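Local atomic coordinates of putative alpha-L-fucosidase (Bacteroides thetaiotaomicron, PDB entry 4H41), a protein that is a putative alpha-L-fucosidase, probably a TIM-barrel glycoside hydrolase that acts on host glycans, although its activity is inferred rather than established. Residues L191-S196 with V236-A241; T70-R75 with G159-G164; P197-K202 with G245-D250; V217-H222 with D253-V258; Q49-K54 with S318-Y323. All coordinates share one frame; numbering follows the deposited sequence.

All five contacts belong to one closed barrel of eight parallel strands and its surrounding helices. Interactions 1 and 2 lie in the barrel itself, their centres about 9 Å apart, and meet where Phe194 CZ packs 3.5 Å from Tyr161 CD1; unidentified bound material, probably from the crystallisation liquor, lies within about 4 Å of the side chains of Ser196 and of Tyr161. Interaction 3 continues from interaction 1 into the loops that follow the same two strands, and interaction 4 joins the helices after those loops. Interactions 3 and 4 touch, Ile199 CG2 lying 3.7 Å from Phe255 CE1. Interaction 5, centred about 37 Å from interaction 4, stands where the start and end of the barrel meet.

Interaction 1 (L191-S196 with V236-A241); sequences LPTFIS and VVDACA
Ile195 and Cys240, with Phe194 and Ala239, pair two neighbouring parallel strands of the TIM barrel, 193-195 and 239-243. The backbone bonds run from Ile195 N to Ala239 O and, shorter at 2.9 Å, from Ala241 N to Ile195 O. Thr193 CB passes near Val236 O, and OG1, turned between the backbone N and the carbonyl carbon (chi1 58°), donates to that oxygen over 2.7 Å; OG1 also receives a weak bond from Asp238 N, while CG2 is farther off, 3.9 Å from Val236 O. The N-H of Thr193 goes to Asp238 OD2 at 2.9 Å, arriving on the anti side of the carboxylate, and the same oxygen forms a salt bridge with Lys185 of helix 173-187. On one face of the sheet, CB of Phe194 rests 3.9 Å from Ala239 CB and its ring atom CD2 comes near Ala241 CB, with the ring also meeting Tyr161, Tyr117 and Trp271 inside the barrel. On the other face, Ile195 CG1 touches both Cys240 SG and Val237 CG1, the Ile195 and Val237 side chains crossing at about a right angle. Beyond the last strand pair, Ser196 OG donates to Ala241 O over 2.7 Å, at a C=O...OG angle of 163°.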
# COMPACT_ATOMS: atom_id res chain seq x y z
N LEU B 191 38.67 10.02 2.53
CA LEU B 191 37.41 10.30 1.83
C LEU B 191 36.35 10.79 2.82
O LEU B 191 36.39 10.49 4.02
CB LEU B 191 36.90 9.05 1.13
CG LEU B 191 37.69 8.56 -0.06
CD1 LEU B 191 37.06 7.31 -0.63
CD2 LEU B 191 37.77 9.62 -1.14
N PRO B 192 35.38 11.55 2.32
CA PRO B 192 34.34 12.06 3.22
C PRO B 192 33.48 10.98 3.84
O PRO B 192 33.26 9.92 3.26
CB PRO B 192 33.48 12.95 2.32
CG PRO B 192 33.90 12.70 0.94
CD PRO B 192 35.24 12.06 0.95
N THR B 193 32.97 11.28 5.03
CA THR B 193 32.05 10.42 5.78
C THR B 193 30.83 11.23 6.23
O THR B 193 30.92 12.44 6.42
CB THR B 193 32.77 9.86 7.01
OG1 THR B 193 33.19 11.00 7.75
CG2 THR B 193 33.99 8.98 6.67
N PHE B 194 29.72 10.58 6.41
CA PHE B 194 28.54 11.27 6.96
C PHE B 194 27.63 10.28 7.65
O PHE B 194 27.74 9.06 7.44
CB PHE B 194 27.78 12.09 5.90
CG PHE B 194 26.81 11.35 5.00
CD1 PHE B 194 27.27 10.59 3.93
CD2 PHE B 194 25.44 11.49 5.17
CE1 PHE B 194 26.36 9.95 3.07
CE2 PHE B 194 24.55 10.81 4.36
CZ PHE B 194 25.01 10.10 3.27
N ILE B 195 26.76 10.84 8.50
CA ILE B 195 25.71 10.12 9.21
C ILE B 195 24.34 10.73 8.80
O ILE B 195 24.29 11.88 8.40
CB ILE B 195 25.91 10.13 10.75
CG1 ILE B 195 25.98 11.55 11.34
CG2 ILE B 195 27.11 9.29 11.15
CD1 ILE B 195 25.82 11.60 12.83
N SER B 196 23.27 9.98 8.95
CA SER B 196 21.91 10.45 8.69
C SER B 196 20.99 10.02 9.84
O SER B 196 20.18 9.09 9.73
CB SER B 196 21.39 9.98 7.33
OG SER B 196 20.15 10.63 7.07
N VAL B 236 36.09 12.80 12.63
CA VAL B 236 36.02 11.73 11.63
C VAL B 236 34.66 11.62 10.93
O VAL B 236 34.53 10.77 10.06
CB VAL B 236 36.45 10.38 12.23
CG1 VAL B 236 37.91 10.40 12.68
CG2 VAL B 236 35.53 9.96 13.37
N VAL B 237 33.69 12.49 11.23
CA VAL B 237 32.40 12.54 10.55
C VAL B 237 32.29 13.96 9.95
O VAL B 237 32.20 14.92 10.69
CB VAL B 237 31.25 12.20 11.51
CG1 VAL B 237 29.92 12.29 10.79
CG2 VAL B 237 31.46 10.82 12.12
N ASP B 238 32.33 14.07 8.61
CA ASP B 238 32.37 15.37 7.92
C ASP B 238 31.03 16.08 7.82
O ASP B 238 31.02 17.29 7.72
CB ASP B 238 32.90 15.21 6.50
CG ASP B 238 34.33 14.67 6.49
OD1 ASP B 238 35.20 15.27 7.16
OD2 ASP B 238 34.54 13.60 5.95
N ALA B 239 29.95 15.34 7.75
CA ALA B 239 28.62 15.92 7.58
C ALA B 239 27.60 15.16 8.34
O ALA B 239 27.74 13.96 8.60
CB ALA B 239 28.25 15.93 6.09
N CYS B 240 26.52 15.85 8.67
CA CYS B 240 25.38 15.22 9.31
C CYS B 240 24.17 15.61 8.46
O CYS B 240 24.02 16.80 8.09
CB CYS B 240 25.22 15.65 10.76
SG CYS B 240 23.86 14.83 11.61
N ALA B 241 23.35 14.62 8.12
CA ALA B 241 22.17 14.78 7.27
C ALA B 241 20.95 14.31 8.01
O ALA B 241 20.47 13.20 7.78
CB ALA B 241 22.35 14.00 5.95

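Interaction 2 (T70-R75 with G159-G164); sequences TVIMIR and GWYISG
Tyr161 carries most of this contact, with Ile72 at its root and Ile74 beside its ring. Ile72 CG2, anti to its own backbone N, reaches Tyr161 CB at 3.5 Å and lies a little farther from CG, the two side chains crossing at about a right angle. Ile74 instead runs side by side with Tyr161, CG1 being 3.8 Å from CE2, and its carbonyl oxygen sits at the ring edge, in plane, 3.2 Å from CD2. That buried oxygen also meets Ser163 CB and has no hydrogen-bonding partner in the model. Strands 70-73 and 157-162 are the second and fourth of the TIM barrel, separated by strand 115-119, and their side chains therefore meet across the barrel interior without backbone pairing. Two waters fill out the next shell. The first accepts from Arg75 NH2 and lies in hydrogen-bonding reach of Tyr161 OH, at 2.7 Å, and of Ser163 O; the second links Arg75 NE to that same carbonyl oxygen, 2.8 Å away. Arg75 is held by a bond from NH1 to Ile42 O, and Ser163 by one from OG to Leu120 O. Phe38 meets the Tyr161 ring edge-to-face, and Tyr161 OH is also hydrogen-bonded to an unidentified bound molecule.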
# COMPACT_ATOMS: atom_id res chain seq x y z
N THR B 70 25.42 12.66 -6.41
CA THR B 70 25.87 11.76 -5.34
C THR B 70 24.85 10.67 -5.12
O THR B 70 23.68 10.96 -5.01
CB THR B 70 26.07 12.57 -4.05
OG1 THR B 70 27.07 13.56 -4.25
CG2 THR B 70 26.49 11.72 -2.88
N VAL B 71 25.30 9.42 -5.05
CA VAL B 71 24.42 8.28 -4.75
C VAL B 71 25.01 7.53 -3.57
O VAL B 71 26.24 7.33 -3.49
CB VAL B 71 24.16 7.38 -5.97
CG1 VAL B 71 23.37 8.13 -7.02
CG2 VAL B 71 25.47 6.84 -6.55
N ILE B 72 24.16 7.16 -2.62
CA ILE B 72 24.59 6.56 -1.38
C ILE B 72 23.92 5.22 -1.18
O ILE B 72 22.70 5.19 -0.90
CB ILE B 72 24.28 7.47 -0.18
CG1 ILE B 72 24.85 8.91 -0.36
CG2 ILE B 72 24.77 6.79 1.11
CD1 ILE B 72 23.80 9.98 -0.47
N MSE B 73 24.69 4.12 -1.24
CA MSE B 73 24.10 2.79 -1.01
C MSE B 73 23.91 2.67 0.46
O MSE B 73 24.87 2.75 1.20
CB MSE B 73 25.01 1.70 -1.57
CG MSE B 73 24.27 0.37 -1.70
SE MSE B 73 25.50 -1.03 -2.22
CE MSE B 73 26.55 -0.97 -0.71
N ILE B 74 22.68 2.61 0.91
CA ILE B 74 22.37 2.85 2.33
C ILE B 74 23.00 1.87 3.32
O ILE B 74 23.47 2.33 4.36
CB ILE B 74 20.83 3.01 2.53
CG1 ILE B 74 20.52 3.72 3.86
CG2 ILE B 74 20.10 1.70 2.41
CD1 ILE B 74 19.07 4.25 3.98
N ARG B 75 23.07 0.57 3.02
CA ARG B 75 23.74 -0.38 3.91
C ARG B 75 24.18 -1.59 3.13
O ARG B 75 23.37 -2.28 2.47
CB ARG B 75 22.91 -0.75 5.14
CG ARG B 75 21.56 -1.39 4.86
CD ARG B 75 20.69 -1.40 6.11
NE ARG B 75 20.31 -0.06 6.57
CZ ARG B 75 19.27 0.65 6.15
NH1 ARG B 75 18.45 0.17 5.21
NH2 ARG B 75 19.04 1.86 6.65
N GLY B 159 33.18 8.12 -1.01
CA GLY B 159 32.80 8.39 0.36
C GLY B 159 32.19 7.23 1.08
O GLY B 159 31.96 6.17 0.48
N TRP B 160 31.93 7.44 2.36
CA TRP B 160 31.38 6.45 3.27
C TRP B 160 30.17 6.98 3.98
O TRP B 160 30.16 8.12 4.43
CB TRP B 160 32.43 6.09 4.32
CG TRP B 160 33.75 5.66 3.76
CD1 TRP B 160 34.81 6.45 3.44
CD2 TRP B 160 34.16 4.31 3.47
NE1 TRP B 160 35.89 5.68 3.07
CE2 TRP B 160 35.51 4.36 3.04
CE3 TRP B 160 33.52 3.06 3.54
CZ2 TRP B 160 36.23 3.21 2.69
CZ3 TRP B 160 34.26 1.91 3.23
CH2 TRP B 160 35.59 2.00 2.81
N TYR B 161 29.15 6.15 4.11
CA TYR B 161 27.95 6.49 4.85
C TYR B 161 27.95 5.61 6.10
O TYR B 161 27.93 4.38 5.99
CB TYR B 161 26.69 6.32 4.00
CG TYR B 161 25.43 6.36 4.83
CD1 TYR B 161 25.12 7.49 5.59
CD2 TYR B 161 24.60 5.26 4.94
CE1 TYR B 161 23.99 7.52 6.41
CE2 TYR B 161 23.44 5.30 5.71
CZ TYR B 161 23.17 6.42 6.48
OH TYR B 161 22.10 6.48 7.33
N ILE B 162 28.00 6.23 7.27
CA ILE B 162 28.00 5.51 8.56
C ILE B 162 26.53 5.28 8.89
O ILE B 162 25.81 6.21 9.28
CB ILE B 162 28.80 6.30 9.62
CG1 ILE B 162 30.26 6.48 9.15
CG2 ILE B 162 28.74 5.60 10.98
CD1 ILE B 162 30.98 7.57 9.83
N SER B 163 26.05 4.07 8.58
CA SER B 163 24.64 3.71 8.54
C SER B 163 23.96 3.43 9.88
O SER B 163 22.73 3.22 9.88
CB SER B 163 24.44 2.51 7.61
OG SER B 163 25.26 1.44 8.04
N GLY B 164 24.69 3.48 10.99
CA GLY B 164 24.10 3.33 12.32
C GLY B 164 23.23 4.51 12.68
O GLY B 164 23.75 5.59 12.98
O HOH W 1 20.89 4.07 7.75
O HOH W 2 21.26 0.93 9.07

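Interaction 3 (P197-K202 with G245-D250); sequences PWIDGK and GHIDYD
Gly201 and Ile247 bring two irregular loops to a CA-to-CA distance of 4.7 Å, the Gly201 CA-H facing His246 O. The backbones are close here, Gly201 CA lying 4.1 Å from Ile247 CG2. His246 is the most deeply engaged residue. Its CB abuts Ile199 O, and one face of its ring is covered by Trp198 CD1, which stands 3.7 Å above the plane over the centre. The imidazole and the five-membered ring of Trp198 are inclined by 40°, an oblique pairing, with Trp198 CB 3.5 Å from His246 CE1. At the imidazole edge a water lies in the ring plane, 2.7 Å from ND1, and accepts from both Ile199 N and His246 N, tying the two loops together. Ile199 and Ile247 meet through their CG2 methyls at 3.5 Å. Farther out, the Lys202 chain bends at chi3 (69°), which sets CE, and NZ beyond it forms a 2.9 Å salt bridge with Asp248 OD2 on the anti side of the carboxylate, while a second water joins NZ to Asp250 OD1. Asp250 OD2 in turn pairs with Lys80 of the second subunit. These loops follow barrel strands 193-195 and 239-243; Ile199 packs against Phe242 of the latter, and both isoleucines rest on Phe255 of helix 252-266, which joins the loop pair to the outer helical layer.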
# COMPACT_ATOMS: atom_id res chain seq x y z
N PRO B 197 21.14 10.69 10.99
CA PRO B 197 20.27 10.40 12.14
C PRO B 197 18.86 10.96 11.91
O PRO B 197 18.61 11.54 10.86
CB PRO B 197 20.97 11.13 13.29
CG PRO B 197 21.66 12.29 12.61
CD PRO B 197 22.06 11.81 11.27
N TRP B 198 17.97 10.82 12.87
CA TRP B 198 16.62 11.39 12.77
C TRP B 198 16.35 12.22 14.03
O TRP B 198 17.14 12.19 14.97
CB TRP B 198 15.55 10.30 12.52
CG TRP B 198 15.12 9.48 13.70
CD1 TRP B 198 14.04 9.71 14.49
CD2 TRP B 198 15.66 8.22 14.10
NE1 TRP B 198 13.93 8.71 15.44
CE2 TRP B 198 14.89 7.76 15.19
CE3 TRP B 198 16.77 7.46 13.70
CZ2 TRP B 198 15.22 6.61 15.91
CZ3 TRP B 198 17.05 6.28 14.37
CH2 TRP B 198 16.32 5.89 15.49
N ILE B 199 15.32 13.05 13.99
CA ILE B 199 14.93 13.91 15.10
C ILE B 199 13.85 13.17 15.86
O ILE B 199 12.91 12.70 15.25
CB ILE B 199 14.45 15.32 14.65
CG1 ILE B 199 15.54 16.01 13.79
CG2 ILE B 199 14.05 16.16 15.87
CD1 ILE B 199 15.06 17.20 13.00
N ASP B 200 13.94 13.12 17.18
CA ASP B 200 12.96 12.38 18.00
C ASP B 200 11.67 13.20 18.21
O ASP B 200 11.27 13.52 19.34
CB ASP B 200 13.63 12.05 19.33
CG ASP B 200 12.81 11.18 20.25
OD1 ASP B 200 12.08 10.30 19.73
OD2 ASP B 200 12.91 11.37 21.48
N GLY B 201 11.03 13.51 17.09
CA GLY B 201 9.86 14.37 17.06
C GLY B 201 8.53 13.67 17.20
O GLY B 201 8.47 12.47 17.48
N LYS B 202 7.46 14.43 16.94
CA LYS B 202 6.11 13.92 17.15
C LYS B 202 5.72 12.78 16.24
O LYS B 202 4.78 12.07 16.57
CB LYS B 202 5.06 15.04 17.05
CG LYS B 202 4.95 15.68 15.67
CD LYS B 202 3.71 16.61 15.59
CE LYS B 202 3.88 17.85 16.45
NZ LYS B 202 2.87 18.92 16.12
N GLY B 245 11.79 14.26 8.44
CA GLY B 245 10.37 13.94 8.48
C GLY B 245 9.68 13.71 9.78
O GLY B 245 8.45 13.59 9.76
N HIS B 246 10.40 13.58 10.91
CA HIS B 246 9.74 13.21 12.16
C HIS B 246 9.23 14.40 12.97
O HIS B 246 8.61 14.19 14.01
CB HIS B 246 10.66 12.36 13.03
CG HIS B 246 11.13 11.10 12.35
ND1 HIS B 246 12.21 11.12 11.50
CD2 HIS B 246 10.63 9.85 12.39
CE1 HIS B 246 12.38 9.86 11.10
NE2 HIS B 246 11.47 9.06 11.63
N ILE B 247 9.45 15.62 12.49
CA ILE B 247 8.96 16.84 13.14
C ILE B 247 7.84 17.41 12.27
O ILE B 247 7.77 17.12 11.07
CB ILE B 247 10.09 17.87 13.40
CG1 ILE B 247 10.83 18.26 12.13
CG2 ILE B 247 11.05 17.34 14.48
CD1 ILE B 247 11.82 19.42 12.34
N ASP B 248 7.05 18.28 12.85
CA ASP B 248 5.97 18.94 12.10
C ASP B 248 6.55 20.04 11.21
O ASP B 248 7.65 20.55 11.45
CB ASP B 248 4.92 19.48 13.05
CG ASP B 248 3.49 19.51 12.50
OD1 ASP B 248 3.32 19.35 11.25
OD2 ASP B 248 2.55 19.62 13.32
N TYR B 249 5.80 20.43 10.19
CA TYR B 249 6.28 21.39 9.18
C TYR B 249 6.45 22.80 9.75
O TYR B 249 7.25 23.55 9.21
CB TYR B 249 5.39 21.42 7.92
CG TYR B 249 5.19 20.03 7.36
CD1 TYR B 249 6.19 19.41 6.62
CD2 TYR B 249 4.06 19.29 7.68
CE1 TYR B 249 6.06 18.08 6.21
CE2 TYR B 249 3.91 17.98 7.23
CZ TYR B 249 4.92 17.38 6.51
OH TYR B 249 4.81 16.05 6.14
N ASP B 250 5.80 23.12 10.85
CA ASP B 250 5.98 24.42 11.50
C ASP B 250 7.13 24.36 12.57
O ASP B 250 7.39 25.36 13.24
CB ASP B 250 4.67 24.90 12.14
CG ASP B 250 4.04 23.97 13.13
OD1 ASP B 250 4.66 22.93 13.44
OD2 ASP B 250 2.90 24.25 13.57
O HOH W 3 13.34 13.57 11.69
O HOH W 4 3.98 21.72 15.78

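Interaction 4 (V217-H222 with D253-V258); sequences VSVQQH and DAFFTV
Helices 219-233 and 252-266, consecutive members of the outer layer of the TIM barrel, meet near their N-terminal ends through Val219, His222, Phe255 and Val258. Val219 reaches in two directions. Its CG2 lies over one face of the Phe255 ring, 3.9 Å from the centroid and 17° off the normal, a CH-pi contact, and also touches Ala254 CB. Its CG1, anti to the backbone N (chi1 169°), presses on Val258 CG2 at 3.3 Å, tighter than usual van der Waals contact. The Phe255 ring offers its edge to the face of His222: the planes stand at 82°, centroids 5.3 Å apart, and CE1 approaches His222 CG to 3.9 Å. Val217 O lies at another part of that ring's edge, in plane, 3.8 Å from CZ. Val258 CG1 comes to the edge of the imidazole near CD2, and His222 NE2 bonds Asn259 OD1 one residue beyond, a bond that limits the rotation of the imidazole. At the start of helix 219-233, Ser218 OG caps by accepting from Gln221 N over 3.0 Å. Side-by-side packing of successive helices, each following a strand of the inner wall, is typical of the beta/alpha-barrel fold.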
# COMPACT_ATOMS: atom_id res chain seq x y z
N VAL B 217 10.87 15.28 21.56
CA VAL B 217 12.01 15.95 22.16
C VAL B 217 11.90 17.47 22.00
O VAL B 217 11.46 17.97 20.96
CB VAL B 217 13.34 15.40 21.56
CG1 VAL B 217 13.55 15.85 20.11
CG2 VAL B 217 14.54 15.80 22.43
N SER B 218 12.33 18.21 23.02
CA SER B 218 12.37 19.68 22.91
C SER B 218 13.59 20.07 22.08
O SER B 218 14.56 19.30 21.98
CB SER B 218 12.46 20.31 24.30
OG SER B 218 13.72 20.03 24.87
N VAL B 219 13.56 21.25 21.51
CA VAL B 219 14.72 21.77 20.78
C VAL B 219 15.93 21.84 21.71
O VAL B 219 17.03 21.50 21.31
CB VAL B 219 14.44 23.18 20.19
CG1 VAL B 219 15.71 23.82 19.66
CG2 VAL B 219 13.40 23.11 19.10
N GLN B 220 15.70 22.26 22.98
CA GLN B 220 16.76 22.42 23.97
C GLN B 220 17.43 21.09 24.30
O GLN B 220 18.67 21.04 24.36
CB GLN B 220 16.20 23.06 25.26
CG GLN B 220 15.64 24.48 25.04
CD GLN B 220 14.14 24.58 24.72
OE1 GLN B 220 13.55 23.77 23.97
NE2 GLN B 220 13.50 25.64 25.21
N GLN B 221 16.65 20.03 24.51
CA GLN B 221 17.22 18.70 24.84
C GLN B 221 17.91 18.09 23.62
O GLN B 221 18.96 17.47 23.77
CB GLN B 221 16.13 17.77 25.37
CG GLN B 221 16.64 16.49 26.01
CD GLN B 221 17.58 16.69 27.18
OE1 GLN B 221 17.49 17.67 27.93
NE2 GLN B 221 18.53 15.80 27.33
N HIS B 222 17.34 18.27 22.44
CA HIS B 222 17.96 17.81 21.20
C HIS B 222 19.33 18.47 21.04
O HIS B 222 20.30 17.79 20.80
CB HIS B 222 17.05 18.15 20.02
CG HIS B 222 17.65 17.89 18.68
ND1 HIS B 222 17.55 16.65 18.07
CD2 HIS B 222 18.29 18.74 17.84
CE1 HIS B 222 18.14 16.78 16.90
NE2 HIS B 222 18.62 18.02 16.72
N ASP B 253 11.99 25.39 11.01
CA ASP B 253 12.91 26.50 11.27
C ASP B 253 13.61 26.35 12.63
O ASP B 253 14.82 26.57 12.70
CB ASP B 253 12.20 27.85 11.22
CG ASP B 253 11.75 28.29 9.85
OD1 ASP B 253 12.27 27.75 8.85
OD2 ASP B 253 10.92 29.23 9.77
N ALA B 254 12.89 25.95 13.66
CA ALA B 254 13.49 25.81 14.99
C ALA B 254 14.58 24.73 15.01
O ALA B 254 15.68 24.98 15.50
CB ALA B 254 12.42 25.50 16.02
N PHE B 255 14.29 23.54 14.46
CA PHE B 255 15.28 22.46 14.48
C PHE B 255 16.40 22.71 13.48
O PHE B 255 17.55 22.40 13.78
CB PHE B 255 14.61 21.09 14.23
CG PHE B 255 14.00 20.53 15.49
CD1 PHE B 255 14.77 19.85 16.42
CD2 PHE B 255 12.66 20.72 15.78
CE1 PHE B 255 14.22 19.38 17.61
CE2 PHE B 255 12.09 20.23 16.96
CZ PHE B 255 12.88 19.57 17.87
N PHE B 256 16.09 23.21 12.28
CA PHE B 256 17.16 23.45 11.33
C PHE B 256 18.13 24.53 11.80
O PHE B 256 19.34 24.41 11.55
CB PHE B 256 16.60 23.81 9.95
CG PHE B 256 15.98 22.67 9.15
CD1 PHE B 256 15.80 21.41 9.71
CD2 PHE B 256 15.53 22.88 7.87
CE1 PHE B 256 15.25 20.37 8.96
CE2 PHE B 256 15.01 21.83 7.11
CZ PHE B 256 14.85 20.59 7.67
N THR B 257 17.64 25.55 12.51
CA THR B 257 18.50 26.59 13.05
C THR B 257 19.47 25.99 14.07
O THR B 257 20.68 26.26 14.02
CB THR B 257 17.68 27.72 13.67
OG1 THR B 257 16.90 28.32 12.63
CG2 THR B 257 18.57 28.78 14.31
N VAL B 258 18.97 25.11 14.95
CA VAL B 258 19.82 24.45 15.92
C VAL B 258 20.82 23.48 15.25
O VAL B 258 21.98 23.48 15.63
CB VAL B 258 18.96 23.73 16.97
CG1 VAL B 258 19.72 22.61 17.62
CG2 VAL B 258 18.43 24.71 18.00

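Interaction 5 (Q49-K54 with S318-Y323); sequences QNWGEK and SPQSAY
Gln49 OE1 accepts directly from Ala322 N across this contact, a 2.9 Å bond with an N-H...O angle of 165°. A water adds a second route: it donates to Gln49 OE1 at 2.7 Å and to Gln320 O, and accepts from Trp51 NE1 at 2.9 Å. Two donors thus grip OE1, while NE2 of the same amide is bound to Ser314 O. The packing centres on the Trp51 indole, which lies between two amide groups. Gln320 NE2 stands 3.7 Å above one face, offset toward the rim, and Gln49 NE2 is 3.4 Å above the opposite face. Gln320 CG, anti to its backbone N (chi1 -164°), lies 3.7 Å from Trp51 CZ2, the amide plane inclined 31° to the ring; NE2 is bonded to Glu55 O and Asp59 OD1. Turn hydrogen bonds shape the partner loop: Ser318 to Ser321 form a type I beta turn, and the OG atoms of both serines accept from the backbone N two residues on, as ST turns, with Ser318 OG also hydrogen-bonded to Asp59 OD1 and Ser321 OG to His315 O. The loop between helices 313-316 and 324-337 thereby meets the entry to helix 53-65, where His328 of the third subunit meets Trp51 edge-to-face.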
# COMPACT_ATOMS: atom_id res chain seq x y z
N GLN B 49 11.72 -3.33 -5.83
CA GLN B 49 11.12 -3.12 -7.18
C GLN B 49 11.57 -4.15 -8.20
O GLN B 49 11.05 -4.15 -9.29
CB GLN B 49 11.38 -1.71 -7.71
CG GLN B 49 10.81 -0.65 -6.76
CD GLN B 49 10.60 0.65 -7.47
OE1 GLN B 49 9.66 0.79 -8.21
NE2 GLN B 49 11.48 1.61 -7.26
N ASN B 50 12.52 -5.02 -7.86
CA ASN B 50 12.99 -6.14 -8.69
C ASN B 50 13.64 -5.63 -9.99
O ASN B 50 13.56 -6.26 -11.03
CB ASN B 50 11.86 -7.13 -8.97
CG ASN B 50 11.56 -7.90 -7.72
OD1 ASN B 50 12.46 -8.56 -7.21
ND2 ASN B 50 10.32 -7.90 -7.25
N TRP B 51 14.34 -4.52 -9.87
CA TRP B 51 15.06 -3.95 -10.99
C TRP B 51 16.36 -4.69 -11.25
O TRP B 51 16.98 -5.19 -10.30
CB TRP B 51 15.38 -2.48 -10.73
CG TRP B 51 14.22 -1.55 -10.79
CD1 TRP B 51 12.93 -1.84 -11.11
CD2 TRP B 51 14.27 -0.15 -10.54
NE1 TRP B 51 12.16 -0.71 -11.03
CE2 TRP B 51 12.97 0.37 -10.75
CE3 TRP B 51 15.30 0.74 -10.20
CZ2 TRP B 51 12.66 1.72 -10.52
CZ3 TRP B 51 15.00 2.07 -10.00
CH2 TRP B 51 13.68 2.55 -10.17
N GLY B 52 16.75 -4.74 -12.51
CA GLY B 52 18.03 -5.25 -12.97
C GLY B 52 18.88 -4.08 -13.44
O GLY B 52 18.51 -2.91 -13.26
N GLU B 53 20.03 -4.38 -14.02
CA GLU B 53 20.95 -3.32 -14.46
C GLU B 53 20.31 -2.38 -15.48
O GLU B 53 20.58 -1.19 -15.45
CB GLU B 53 22.24 -3.90 -15.03
CG GLU B 53 23.28 -2.81 -15.26
CD GLU B 53 24.72 -3.25 -15.32
OE1 GLU B 53 25.11 -4.18 -14.58
OE2 GLU B 53 25.50 -2.54 -15.99
N LYS B 54 19.44 -2.88 -16.36
CA LYS B 54 18.78 -2.01 -17.36
C LYS B 54 17.95 -0.91 -16.70
O LYS B 54 18.03 0.27 -17.08
CB LYS B 54 17.89 -2.84 -18.27
CG LYS B 54 17.26 -2.07 -19.42
CD LYS B 54 16.30 -2.98 -20.20
CE LYS B 54 16.13 -2.52 -21.62
NZ LYS B 54 14.99 -3.19 -22.30
N SER B 318 11.03 8.79 -8.78
CA SER B 318 11.40 8.40 -10.13
C SER B 318 10.24 8.21 -11.06
O SER B 318 9.30 7.51 -10.72
CB SER B 318 12.17 7.09 -10.10
OG SER B 318 12.42 6.62 -11.42
N PRO B 319 10.36 8.63 -12.33
CA PRO B 319 9.35 8.26 -13.34
C PRO B 319 9.22 6.74 -13.57
O PRO B 319 8.20 6.27 -14.07
CB PRO B 319 9.91 8.92 -14.64
CG PRO B 319 10.72 10.05 -14.17
CD PRO B 319 11.39 9.54 -12.90
N GLN B 320 10.23 5.96 -13.15
CA GLN B 320 10.21 4.51 -13.28
C GLN B 320 9.63 3.79 -12.07
O GLN B 320 9.39 2.58 -12.15
CB GLN B 320 11.67 4.05 -13.48
CG GLN B 320 11.79 2.64 -14.00
CD GLN B 320 13.21 2.26 -14.37
OE1 GLN B 320 13.40 1.32 -15.11
NE2 GLN B 320 14.25 2.94 -13.83
N SER B 321 9.37 4.50 -10.98
CA SER B 321 8.85 3.84 -9.79
C SER B 321 7.50 3.16 -10.02
O SER B 321 6.62 3.70 -10.70
CB SER B 321 8.67 4.83 -8.64
OG SER B 321 8.19 4.14 -7.50
N ALA B 322 7.30 2.04 -9.30
CA ALA B 322 6.00 1.35 -9.24
C ALA B 322 4.92 2.24 -8.60
O ALA B 322 3.73 2.00 -8.78
CB ALA B 322 6.14 0.06 -8.43
N TYR B 323 5.34 3.25 -7.79
CA TYR B 323 4.46 4.21 -7.19
C TYR B 323 4.36 5.36 -8.18
O TYR B 323 5.24 6.22 -8.22
CB TYR B 323 5.00 4.70 -5.82
CG TYR B 323 5.37 3.60 -4.85
CD1 TYR B 323 4.68 2.38 -4.83
CD2 TYR B 323 6.35 3.80 -3.89
CE1 TYR B 323 4.95 1.41 -3.88
CE2 TYR B 323 6.67 2.81 -2.96
CZ TYR B 323 5.97 1.62 -2.96
OH TYR B 323 6.27 0.62 -2.06
O HOH W 5 9.31 -0.21 -10.74